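Local coordinates for protein ethylbenzene dehydrogenase alpha-subunit (Aromatoleum aromaticum, PDB 2IVF) that is the alpha-subunit of a molybdenum enzyme of the molybdopterin oxidoreductase family, holding a molybdenum atom, MGD, MD1 and an iron/sulfur cluster, at residues Met548-Trp560 with Lys614-Lys628. Sequence-based numbering, arbitrary orientation.
Sequences MWLYYHVGYDQLW and KRSGAKMFPDVLFPK. With MD1 (phosphoric acid 4-(2-amino-4-oxo-3,4,5,6,-tetrahydro-pteridin-6-yl)-2-hydroxy-3,4-dimercapto-but-3-en-yl ester guanylate ester), chain N.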
ATOM      1  N   MET A 548      26.106  17.136   2.023  1.00 25.60           N
ATOM      2  CA  MET A 548      27.351  17.652   2.569  1.00 26.23           C
ATOM      3  C   MET A 548      27.941  16.701   3.588  1.00 26.04           C
ATOM      4  O   MET A 548      29.104  16.318   3.463  1.00 25.19           O
ATOM      5  CB  MET A 548      27.193  19.033   3.214  1.00 27.29           C
ATOM      6  CG  MET A 548      26.724  20.108   2.265  1.00 28.42           C
ATOM      7  SD  MET A 548      27.716  20.196   0.754  1.00 30.87           S
ATOM      8  CE  MET A 548      26.930  21.612  -0.053  1.00 32.19           C
ATOM      9  N   TRP A 549      27.162  16.337   4.597  1.00 25.08           N
ATOM     10  CA  TRP A 549      27.708  15.537   5.684  1.00 24.61           C
ATOM     11  C   TRP A 549      27.940  14.093   5.147  1.00 24.33           C
ATOM     12  O   TRP A 549      28.917  13.464   5.506  1.00 23.64           O
ATOM     13  CB  TRP A 549      26.808  15.576   6.931  1.00 25.40           C
ATOM     14  CG  TRP A 549      25.683  14.627   6.905  1.00 23.07           C
ATOM     15  CD1 TRP A 549      24.545  14.710   6.190  1.00 26.81           C
ATOM     16  CD2 TRP A 549      25.611  13.427   7.648  1.00 24.74           C
ATOM     17  NE1 TRP A 549      23.747  13.594   6.420  1.00 25.50           N
ATOM     18  CE2 TRP A 549      24.396  12.789   7.311  1.00 25.01           C
ATOM     19  CE3 TRP A 549      26.487  12.808   8.539  1.00 24.20           C
ATOM     20  CZ2 TRP A 549      24.007  11.590   7.869  1.00 26.72           C
ATOM     21  CZ3 TRP A 549      26.113  11.604   9.093  1.00 26.78           C
ATOM     22  CH2 TRP A 549      24.880  11.010   8.764  1.00 26.91           C
ATOM     23  N   LEU A 550      27.085  13.630   4.226  1.00 23.16           N
ATOM     24  CA  LEU A 550      27.290  12.311   3.632  1.00 23.51           C
ATOM     25  C   LEU A 550      28.600  12.260   2.886  1.00 23.18           C
ATOM     26  O   LEU A 550      29.360  11.282   3.021  1.00 23.23           O
ATOM     27  CB  LEU A 550      26.144  11.911   2.716  1.00 23.02           C
ATOM     28  CG  LEU A 550      24.792  11.645   3.383  1.00 24.58           C
ATOM     29  CD1 LEU A 550      23.745  11.346   2.328  1.00 24.00           C
ATOM     30  CD2 LEU A 550      24.882  10.521   4.451  1.00 23.11           C
ATOM     31  N   TYR A 551      28.897  13.341   2.158  1.00 22.62           N
ATOM     32  CA  TYR A 551      30.149  13.471   1.400  1.00 22.32           C
ATOM     33  C   TYR A 551      31.376  13.545   2.287  1.00 21.83           C
ATOM     34  O   TYR A 551      32.354  12.879   2.024  1.00 21.22           O
ATOM     35  CB  TYR A 551      30.126  14.759   0.534  1.00 21.21           C
ATOM     36  CG  TYR A 551      31.333  15.001  -0.356  1.00 21.12           C
ATOM     37  CD1 TYR A 551      31.418  14.427  -1.623  1.00 20.16           C
ATOM     38  CD2 TYR A 551      32.369  15.882   0.031  1.00 18.66           C
ATOM     39  CE1 TYR A 551      32.539  14.685  -2.466  1.00 21.55           C
ATOM     40  CE2 TYR A 551      33.429  16.134  -0.796  1.00 21.51           C
ATOM     41  CZ  TYR A 551      33.505  15.536  -2.050  1.00 19.58           C
ATOM     42  OH  TYR A 551      34.611  15.831  -2.812  1.00 21.74           O
ATOM     43  N   TYR A 552      31.311  14.376   3.317  1.00 21.52           N
ATOM     44  CA  TYR A 552      32.436  14.648   4.197  1.00 22.22           C
ATOM     45  C   TYR A 552      32.636  13.647   5.327  1.00 21.87           C
ATOM     46  O   TYR A 552      33.737  13.475   5.790  1.00 21.03           O
ATOM     47  CB  TYR A 552      32.255  16.039   4.804  1.00 22.65           C
ATOM     48  CG  TYR A 552      32.600  17.123   3.829  1.00 23.75           C
ATOM     49  CD1 TYR A 552      33.892  17.225   3.332  1.00 21.59           C
ATOM     50  CD2 TYR A 552      31.641  18.040   3.375  1.00 24.99           C
ATOM     51  CE1 TYR A 552      34.230  18.187   2.428  1.00 22.97           C
ATOM     52  CE2 TYR A 552      32.002  19.071   2.471  1.00 24.39           C
ATOM     53  CZ  TYR A 552      33.291  19.126   2.008  1.00 24.22           C
ATOM     54  OH  TYR A 552      33.705  20.099   1.099  1.00 25.88           O
ATOM     55  N   HIS A 553      31.576  12.963   5.747  1.00 21.78           N
ATOM     56  CA  HIS A 553      31.651  12.134   6.947  1.00 21.95           C
ATOM     57  C   HIS A 553      31.253  10.688   6.757  1.00 23.08           C
ATOM     58  O   HIS A 553      31.601   9.849   7.597  1.00 25.22           O
ATOM     59  CB  HIS A 553      30.760  12.716   8.051  1.00 21.26           C
ATOM     60  CG  HIS A 553      31.199  14.062   8.504  1.00 19.16           C
ATOM     61  ND1 HIS A 553      32.332  14.256   9.255  1.00 21.05           N
ATOM     62  CD2 HIS A 553      30.692  15.289   8.251  1.00 19.95           C
ATOM     63  CE1 HIS A 553      32.491  15.554   9.461  1.00 24.39           C
ATOM     64  NE2 HIS A 553      31.491  16.197   8.879  1.00 20.61           N
ATOM     65  N   VAL A 554      30.549  10.375   5.682  1.00 22.09           N
ATOM     66  CA  VAL A 554      30.095   9.010   5.513  1.00 21.54           C
ATOM     67  C   VAL A 554      30.719   8.329   4.301  1.00 22.19           C
ATOM     68  O   VAL A 554      30.240   7.279   3.832  1.00 21.54           O
ATOM     69  CB  VAL A 554      28.554   8.921   5.476  1.00 21.85           C
ATOM     70  CG1 VAL A 554      28.132   7.466   5.591  1.00 20.11           C
ATOM     71  CG2 VAL A 554      27.893   9.770   6.619  1.00 21.98           C
ATOM     72  N   GLY A 555      31.773   8.957   3.784  1.00 21.52           N
ATOM     73  CA  GLY A 555      32.606   8.387   2.738  1.00 22.13           C
ATOM     74  C   GLY A 555      32.000   8.378   1.347  1.00 21.95           C
ATOM     75  O   GLY A 555      32.531   7.716   0.454  1.00 21.66           O
ATOM     76  N   TYR A 556      30.944   9.158   1.137  1.00 21.47           N
ATOM     77  CA  TYR A 556      30.295   9.195  -0.144  1.00 22.35           C
ATOM     78  C   TYR A 556      31.082   9.966  -1.171  1.00 22.13           C
ATOM     79  O   TYR A 556      30.769   9.871  -2.347  1.00 22.76           O
ATOM     80  CB  TYR A 556      28.863   9.743  -0.054  1.00 21.40           C
ATOM     81  CG  TYR A 556      27.825   8.737   0.403  1.00 19.98           C
ATOM     82  CD1 TYR A 556      27.570   8.521   1.741  1.00 21.02           C
ATOM     83  CD2 TYR A 556      27.089   8.013  -0.521  1.00 18.71           C
ATOM     84  CE1 TYR A 556      26.567   7.600   2.150  1.00 21.36           C
ATOM     85  CE2 TYR A 556      26.123   7.129  -0.131  1.00 21.64           C
ATOM     86  CZ  TYR A 556      25.871   6.916   1.196  1.00 21.09           C
ATOM     87  OH  TYR A 556      24.912   5.992   1.554  1.00 23.31           O
ATOM     88  N   ASP A 557      32.145  10.669  -0.779  1.00 23.83           N
ATOM     89  CA  ASP A 557      32.980  11.309  -1.783  1.00 23.71           C
ATOM     90  C   ASP A 557      33.613  10.269  -2.716  1.00 25.08           C
ATOM     91  O   ASP A 557      33.949  10.569  -3.866  1.00 24.31           O
ATOM     92  CB  ASP A 557      34.113  12.139  -1.143  1.00 23.78           C
ATOM     93  CG  ASP A 557      35.063  11.297  -0.303  1.00 22.49           C
ATOM     94  OD1 ASP A 557      34.601  10.551   0.569  1.00 22.12           O
ATOM     95  OD2 ASP A 557      36.266  11.407  -0.463  1.00 24.53           O
ATOM     96  N   GLN A 558      33.809   9.056  -2.199  1.00 25.65           N
ATOM     97  CA  GLN A 558      34.446   7.992  -2.985  1.00 27.41           C
ATOM     98  C   GLN A 558      33.496   7.454  -4.041  1.00 26.23           C
ATOM     99  O   GLN A 558      33.958   6.847  -4.982  1.00 26.48           O
ATOM    100  CB  GLN A 558      34.879   6.823  -2.100  1.00 27.73           C
ATOM    101  CG  GLN A 558      35.833   7.169  -1.009  1.00 32.49           C
ATOM    102  CD  GLN A 558      35.831   6.133   0.116  1.00 33.14           C
ATOM    103  OE1 GLN A 558      34.822   5.924   0.809  1.00 40.44           O
ATOM    104  NE2 GLN A 558      36.984   5.504   0.324  1.00 40.69           N
ATOM    105  N   LEU A 559      32.186   7.635  -3.860  1.00 24.82           N
ATOM    106  CA  LEU A 559      31.206   7.238  -4.855  1.00 25.37           C
ATOM    107  C   LEU A 559      30.871   8.401  -5.796  1.00 25.37           C
ATOM    108  O   LEU A 559      30.921   8.271  -7.016  1.00 25.64           O
ATOM    109  CB  LEU A 559      29.914   6.798  -4.186  1.00 24.33           C
ATOM    110  CG  LEU A 559      29.893   5.483  -3.389  1.00 25.89           C
ATOM    111  CD1 LEU A 559      31.105   5.311  -2.505  1.00 28.08           C
ATOM    112  CD2 LEU A 559      28.644   5.347  -2.598  1.00 23.84           C
ATOM    113  N   TRP A 560      30.543   9.540  -5.191  1.00 24.67           N
ATOM    114  CA  TRP A 560      30.045  10.690  -5.923  1.00 24.20           C
ATOM    115  C   TRP A 560      31.065  11.434  -6.785  1.00 24.17           C
ATOM    116  O   TRP A 560      30.678  12.231  -7.634  1.00 23.85           O
ATOM    117  CB  TRP A 560      29.366  11.642  -4.947  1.00 23.37           C
ATOM    118  CG  TRP A 560      28.283  11.044  -4.220  1.00 21.11           C
ATOM    119  CD1 TRP A 560      27.620   9.872  -4.525  1.00 21.02           C
ATOM    120  CD2 TRP A 560      27.608  11.595  -3.086  1.00 21.31           C
ATOM    121  NE1 TRP A 560      26.609   9.671  -3.648  1.00 22.43           N
ATOM    122  CE2 TRP A 560      26.561  10.716  -2.761  1.00 19.89           C
ATOM    123  CE3 TRP A 560      27.779  12.746  -2.323  1.00 21.54           C
ATOM    124  CZ2 TRP A 560      25.747  10.919  -1.669  1.00 21.51           C
ATOM    125  CZ3 TRP A 560      26.969  12.960  -1.247  1.00 20.44           C
ATOM    126  CH2 TRP A 560      25.944  12.051  -0.928  1.00 21.92           C
ATOM    127  N   LYS A 614      18.927   5.599   2.808  1.00 25.13           N
ATOM    128  CA  LYS A 614      20.134   6.087   2.129  1.00 24.26           C
ATOM    129  C   LYS A 614      20.525   5.169   1.001  1.00 23.89           C
ATOM    130  O   LYS A 614      20.613   3.950   1.159  1.00 24.10           O
ATOM    131  CB  LYS A 614      21.349   6.270   3.032  1.00 24.34           C
ATOM    132  CG  LYS A 614      21.475   7.650   3.665  1.00 24.07           C
ATOM    133  CD  LYS A 614      20.264   8.004   4.489  1.00 23.31           C
ATOM    134  CE  LYS A 614      20.577   9.205   5.384  1.00 24.49           C
ATOM    135  NZ  LYS A 614      19.358   9.806   6.026  1.00 21.75           N
ATOM    136  N   ARG A 615      20.798   5.786  -0.133  1.00 23.10           N
ATOM    137  CA  ARG A 615      21.282   5.054  -1.293  1.00 23.55           C
ATOM    138  C   ARG A 615      22.667   4.565  -0.971  1.00 22.85           C
ATOM    139  O   ARG A 615      23.540   5.360  -0.569  1.00 24.26           O
ATOM    140  CB  ARG A 615      21.316   5.924  -2.555  1.00 23.65           C
ATOM    141  CG  ARG A 615      19.947   6.124  -3.202  1.00 24.55           C
ATOM    142  CD  ARG A 615      18.917   6.753  -2.275  1.00 26.22           C
ATOM    143  NE  ARG A 615      17.689   7.068  -3.008  1.00 25.36           N
ATOM    144  CZ  ARG A 615      16.713   7.795  -2.481  1.00 27.65           C
ATOM    145  NH1 ARG A 615      16.843   8.250  -1.238  1.00 30.36           N
ATOM    146  NH2 ARG A 615      15.631   8.081  -3.203  1.00 27.42           N
ATOM    147  N   SER A 616      22.871   3.257  -1.110  1.00 21.45           N
ATOM    148  CA  SER A 616      24.096   2.608  -0.636  1.00 21.26           C
ATOM    149  C   SER A 616      24.402   2.779   0.880  1.00 21.04           C
ATOM    150  O   SER A 616      25.461   2.398   1.351  1.00 19.87           O
ATOM    151  CB  SER A 616      25.280   3.019  -1.509  1.00 20.53           C
ATOM    152  OG  SER A 616      25.153   2.539  -2.822  1.00 22.09           O
ATOM    153  N   GLY A 617      23.458   3.296   1.649  1.00 21.71           N
ATOM    154  CA  GLY A 617      23.626   3.470   3.078  1.00 22.84           C
ATOM    155  C   GLY A 617      23.895   2.149   3.795  1.00 23.67           C
ATOM    156  O   GLY A 617      24.671   2.124   4.745  1.00 22.54           O
ATOM    157  N   ALA A 618      23.331   1.044   3.288  1.00 23.31           N
ATOM    158  CA  ALA A 618      23.543  -0.290   3.893  1.00 24.01           C
ATOM    159  C   ALA A 618      25.016  -0.703   3.919  1.00 24.45           C
ATOM    160  O   ALA A 618      25.425  -1.512   4.747  1.00 24.44           O
ATOM    161  CB  ALA A 618      22.636  -1.381   3.211  1.00 24.02           C
ATOM    162  N   LYS A 619      25.824  -0.127   3.038  1.00 24.32           N
ATOM    163  CA  LYS A 619      27.252  -0.336   3.042  1.00 25.05           C
ATOM    164  C   LYS A 619      27.929   0.827   3.739  1.00 25.07           C
ATOM    165  O   LYS A 619      28.841   0.613   4.538  1.00 25.57           O
ATOM    166  CB  LYS A 619      27.773  -0.417   1.609  1.00 26.44           C
ATOM    167  CG  LYS A 619      29.306  -0.588   1.459  1.00 28.03           C
ATOM    168  CD  LYS A 619      29.765  -1.946   1.988  1.00 33.52           C
ATOM    169  CE  LYS A 619      31.229  -2.281   1.578  1.00 33.05           C
ATOM    170  NZ  LYS A 619      31.803  -3.251   2.564  1.00 35.34           N
ATOM    171  N   MET A 620      27.544   2.059   3.405  1.00 23.76           N
ATOM    172  CA  MET A 620      28.372   3.223   3.819  1.00 25.31           C
ATOM    173  C   MET A 620      28.142   3.505   5.299  1.00 24.70           C
ATOM    174  O   MET A 620      29.048   3.927   6.018  1.00 25.59           O
ATOM    175  CB  MET A 620      28.036   4.464   2.997  1.00 25.76           C
ATOM    176  CG  MET A 620      28.308   4.306   1.455  1.00 26.94           C
ATOM    177  SD  MET A 620      29.927   3.584   1.100  1.00 24.99           S
ATOM    178  CE  MET A 620      30.970   5.055   1.238  1.00 25.46           C
ATOM    179  N   PHE A 621      26.933   3.269   5.762  1.00 24.21           N
ATOM    180  CA  PHE A 621      26.659   3.524   7.174  1.00 25.59           C
ATOM    181  C   PHE A 621      27.472   2.589   8.104  1.00 26.04           C
ATOM    182  O   PHE A 621      28.267   3.094   8.921  1.00 25.25           O
ATOM    183  CB  PHE A 621      25.154   3.599   7.467  1.00 25.07           C
ATOM    184  CG  PHE A 621      24.594   5.003   7.313  1.00 25.09           C
ATOM    185  CD1 PHE A 621      24.857   5.763   6.173  1.00 25.02           C
ATOM    186  CD2 PHE A 621      23.830   5.581   8.298  1.00 25.01           C
ATOM    187  CE1 PHE A 621      24.332   7.044   6.024  1.00 26.15           C
ATOM    188  CE2 PHE A 621      23.341   6.873   8.151  1.00 25.08           C
ATOM    189  CZ  PHE A 621      23.578   7.588   7.023  1.00 24.32           C
ATOM    190  N   PRO A 622      27.291   1.252   7.996  1.00 27.40           N
ATOM    191  CA  PRO A 622      28.103   0.336   8.837  1.00 27.75           C
ATOM    192  C   PRO A 622      29.581   0.511   8.615  1.00 27.87           C
ATOM    193  O   PRO A 622      30.347   0.526   9.579  1.00 28.60           O
ATOM    194  CB  PRO A 622      27.617  -1.073   8.420  1.00 27.96           C
ATOM    195  CG  PRO A 622      26.257  -0.863   7.924  1.00 28.98           C
ATOM    196  CD  PRO A 622      26.320   0.500   7.192  1.00 27.89           C
ATOM    197  N   ASP A 623      30.006   0.696   7.373  1.00 27.04           N
ATOM    198  CA  ASP A 623      31.450   0.699   7.098  1.00 27.82           C
ATOM    199  C   ASP A 623      32.179   1.984   7.454  1.00 27.53           C
ATOM    200  O   ASP A 623      33.364   1.950   7.788  1.00 27.64           O
ATOM    201  CB  ASP A 623      31.736   0.394   5.637  1.00 27.94           C
ATOM    202  CG  ASP A 623      31.579  -1.075   5.302  1.00 31.81           C
ATOM    203  OD1 ASP A 623      31.090  -1.855   6.154  1.00 33.65           O
ATOM    204  OD2 ASP A 623      31.943  -1.438   4.156  1.00 36.41           O
ATOM    205  N   VAL A 624      31.485   3.119   7.362  1.00 27.22           N
ATOM    206  CA  VAL A 624      32.165   4.411   7.481  1.00 25.55           C
ATOM    207  C   VAL A 624      31.640   5.224   8.659  1.00 25.26           C
ATOM    208  O   VAL A 624      32.421   5.700   9.440  1.00 24.37           O
ATOM    209  CB  VAL A 624      32.080   5.244   6.177  1.00 25.79           C
ATOM    210  CG1 VAL A 624      32.890   6.518   6.333  1.00 24.36           C
ATOM    211  CG2 VAL A 624      32.651   4.436   4.955  1.00 23.22           C
ATOM    212  N   LEU A 625      30.328   5.383   8.787  1.00 24.54           N
ATOM    213  CA  LEU A 625      29.772   6.221   9.858  1.00 24.21           C
ATOM    214  C   LEU A 625      29.711   5.553  11.233  1.00 24.08           C
ATOM    215  O   LEU A 625      30.216   6.083  12.234  1.00 22.10           O
ATOM    216  CB  LEU A 625      28.375   6.699   9.469  1.00 24.12           C
ATOM    217  CG  LEU A 625      27.623   7.546  10.511  1.00 23.14           C
ATOM    218  CD1 LEU A 625      28.418   8.820  10.835  1.00 18.18           C
ATOM    219  CD2 LEU A 625      26.202   7.875  10.096  1.00 21.55           C
ATOM    220  N   PHE A 626      29.032   4.415  11.307  1.00 24.61           N
ATOM    221  CA  PHE A 626      28.836   3.761  12.594  1.00 25.12           C
ATOM    222  C   PHE A 626      30.098   3.651  13.442  1.00 24.65           C
ATOM    223  O   PHE A 626      30.027   3.941  14.639  1.00 24.92           O
ATOM    224  CB  PHE A 626      28.142   2.403  12.442  1.00 26.22           C
ATOM    225  CG  PHE A 626      26.721   2.477  11.974  1.00 26.69           C
ATOM    226  CD1 PHE A 626      26.025   3.679  11.906  1.00 28.53           C
ATOM    227  CD2 PHE A 626      26.056   1.304  11.613  1.00 28.96           C
ATOM    228  CE1 PHE A 626      24.702   3.712  11.497  1.00 28.38           C
ATOM    229  CE2 PHE A 626      24.752   1.328  11.209  1.00 27.70           C
ATOM    230  CZ  PHE A 626      24.069   2.513  11.136  1.00 27.93           C
ATOM    231  N   PRO A 627      31.262   3.252  12.859  1.00 25.08           N
ATOM    232  CA  PRO A 627      32.497   3.224  13.619  1.00 25.06           C
ATOM    233  C   PRO A 627      32.903   4.540  14.302  1.00 24.81           C
ATOM    234  O   PRO A 627      33.646   4.500  15.279  1.00 24.37           O
ATOM    235  CB  PRO A 627      33.539   2.785  12.574  1.00 25.18           C
ATOM    236  CG  PRO A 627      32.753   1.918  11.686  1.00 25.85           C
ATOM    237  CD  PRO A 627      31.494   2.708  11.509  1.00 25.35           C
ATOM    238  N   LYS A 628      32.413   5.681  13.829  1.00 23.86           N
ATOM    239  CA  LYS A 628      32.779   6.968  14.443  1.00 24.20           C
ATOM    240  C   LYS A 628      31.802   7.314  15.554  1.00 24.06           C
ATOM    241  O   LYS A 628      32.074   8.148  16.390  1.00 23.87           O
ATOM    242  CB  LYS A 628      32.692   8.084  13.413  1.00 25.00           C
ATOM    243  CG  LYS A 628      33.675   8.029  12.292  1.00 26.59           C
ATOM    244  CD  LYS A 628      33.122   8.815  11.069  1.00 25.27           C
ATOM    245  CE  LYS A 628      34.215   8.941  10.021  1.00 28.93           C
ATOM    246  NZ  LYS A 628      33.987   9.947   8.968  1.00 27.83           N
TER
HETATM  247  PB  MD1 N1987      11.969   6.461   6.107  1.00 16.59           P
HETATM  248  O3B MD1 N1987      10.962   5.248   6.240  1.00 15.03           O
HETATM  249  O1B MD1 N1987      11.280   7.660   6.652  1.00 15.52           O
HETATM  250  O2B MD1 N1987      13.355   6.099   6.479  1.00 15.68           O
HETATM  251  O3A MD1 N1987      12.020   6.640   4.532  1.00 16.15           O
HETATM  252  C10 MD1 N1987      11.114   7.503   3.811  1.00 17.02           C
HETATM  253  C11 MD1 N1987      11.416   7.213   2.350  1.00 17.07           C
HETATM  254  O11 MD1 N1987      10.730   5.940   2.099  1.00 18.30           O
HETATM  255  C12 MD1 N1987      10.801   8.268   1.469  1.00 17.74           C
HETATM  256  S12 MD1 N1987       9.586   9.327   2.042  1.00 18.07           S
HETATM  257  C13 MD1 N1987      11.143   8.375   0.145  1.00 16.61           C
HETATM  258  S13 MD1 N1987      10.432   9.511  -0.882  1.00 15.35           S
HETATM  259  C14 MD1 N1987      12.180   7.526  -0.484  1.00 17.48           C
HETATM  260  N15 MD1 N1987      11.807   6.684  -1.570  1.00 15.70           N
HETATM  261  C16 MD1 N1987      12.687   5.782  -2.108  1.00 15.37           C
HETATM  262  C15 MD1 N1987      12.280   5.095  -3.237  1.00 17.69           C
HETATM  263  O14 MD1 N1987      11.151   5.294  -3.759  1.00 14.42           O
HETATM  264  N17 MD1 N1987      13.157   4.157  -3.679  1.00 16.59           N
HETATM  265  C17 MD1 N1987      14.402   3.968  -3.077  1.00 16.80           C
HETATM  266  N16 MD1 N1987      15.186   3.042  -3.612  1.00 15.57           N
HETATM  267  N18 MD1 N1987      14.781   4.690  -2.010  1.00 14.92           N
HETATM  268  C20 MD1 N1987      13.945   5.588  -1.534  1.00 16.65           C
HETATM  269  N8  MD1 N1987      14.343   6.357  -0.487  1.00 14.77           N
HETATM  270  C7  MD1 N1987      13.516   7.321   0.187  1.00 16.37           C
HETATM  271  PA  MD1 N1987      10.957   3.915   7.141  1.00 15.83           P
HETATM  272  O1A MD1 N1987       9.519   3.519   7.232  1.00 15.08           O
HETATM  273  O2A MD1 N1987      11.889   2.946   6.522  1.00 17.48           O
HETATM  274  O5' MD1 N1987      11.510   4.328   8.562  1.00 17.74           O
HETATM  275  C5' MD1 N1987      10.650   5.129   9.365  1.00 16.74           C
HETATM  276  C4' MD1 N1987      10.539   4.539  10.710  1.00 14.91           C
HETATM  277  O4' MD1 N1987       9.537   5.329  11.340  1.00 17.51           O
HETATM  278  C1' MD1 N1987       8.925   4.442  12.277  1.00 16.62           C
HETATM  279  N9  MD1 N1987       7.609   4.883  12.759  1.00 17.49           N
HETATM  280  C4  MD1 N1987       7.414   5.393  13.966  1.00 17.93           C
HETATM  281  N3  MD1 N1987       8.306   5.636  14.955  1.00 16.65           N
HETATM  282  C2  MD1 N1987       7.900   6.175  16.105  1.00 16.66           C
HETATM  283  N2  MD1 N1987       8.791   6.438  17.098  1.00 16.03           N
HETATM  284  N1  MD1 N1987       6.548   6.391  16.280  1.00 18.55           N
HETATM  285  C6  MD1 N1987       5.590   6.165  15.321  1.00 15.70           C
HETATM  286  O6  MD1 N1987       4.418   6.460  15.556  1.00 16.51           O
HETATM  287  C5  MD1 N1987       6.038   5.648  14.096  1.00 17.73           C
HETATM  288  N7  MD1 N1987       5.450   5.277  12.964  1.00 15.71           N
HETATM  289  C8  MD1 N1987       6.416   4.825  12.159  1.00 16.68           C
HETATM  290  C2' MD1 N1987       8.773   3.126  11.519  1.00 17.27           C
HETATM  291  O2' MD1 N1987       8.684   1.966  12.382  1.00 18.21           O
HETATM  292  C3' MD1 N1987       9.993   3.112  10.587  1.00 16.04           C
HETATM  293  O3' MD1 N1987      11.001   2.161  11.023  1.00 15.84           O
HETATM  294  O   HOH W   1      21.249  12.701   5.608  1.00 20.57           O
HETATM  295  O   HOH W   2      34.951  10.520   5.986  1.00 45.68           O
HETATM  296  O   HOH W   3      34.224  12.487  10.244  1.00 28.68           O
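Y556 OH donates to R615 O at 2.6 Å, one of two direct hydrogen bonds joining 548-560 to 614-628. The hydroxyl lies 36° out of the R615 carbonyl plane, so the bond misses the lone-pair direction although its length is short. G617 N is also close to this hydroxyl, but the angle is poor and its hydrogen goes to K614 O instead. M620 lies over one face of the tyrosine ring: its CG stands 3.9 Å from the ring centroid, 22° off the normal, a CH-pi contact, with SD farther out above the same ring as a Met-aromatic contact. Bends at chi2 and chi3 carry M620 CE back to G555 and to L559 CD1.

The second bond closes the other end. K628, extended beyond CG, brings NZ to H553 O at 2.8 Å, tilted 28° from the carbonyl plane. A water bridges the same ammonium to H553 ND1, while H553 NE2 is bonded to P594 O; both imidazole nitrogens thus have partners. Between these bonds the packing is apolar: the CG1 branch of V554, turned away from its own N, is the one that meets F621 CD1 at 3.7 Å, and L625 CD2 reaches the edge of the W549 indole at CH2, also at 3.7 Å. The indole NE1 gives its hydrogen to a water 2.8 Å away, which also accepts a weak hydrogen bond from K614 NZ; that ammonium is held mainly by salt bridges to D220 and D189 and a hydrogen bond to Q608.

R615, whose carbonyl receives the tyrosine, presents one guanidinium face to MD1, NH1 lying 3.2 Å from N8, while NE pairs with D966 and NH2 with I221 O. The arrangement is a tyrosine hydroxyl bonded to the carbonyl of the loop that leads into helix 617-625, beside the pterin end of MD1 in a cofactor pocket of the molybdopterin oxidoreductase family.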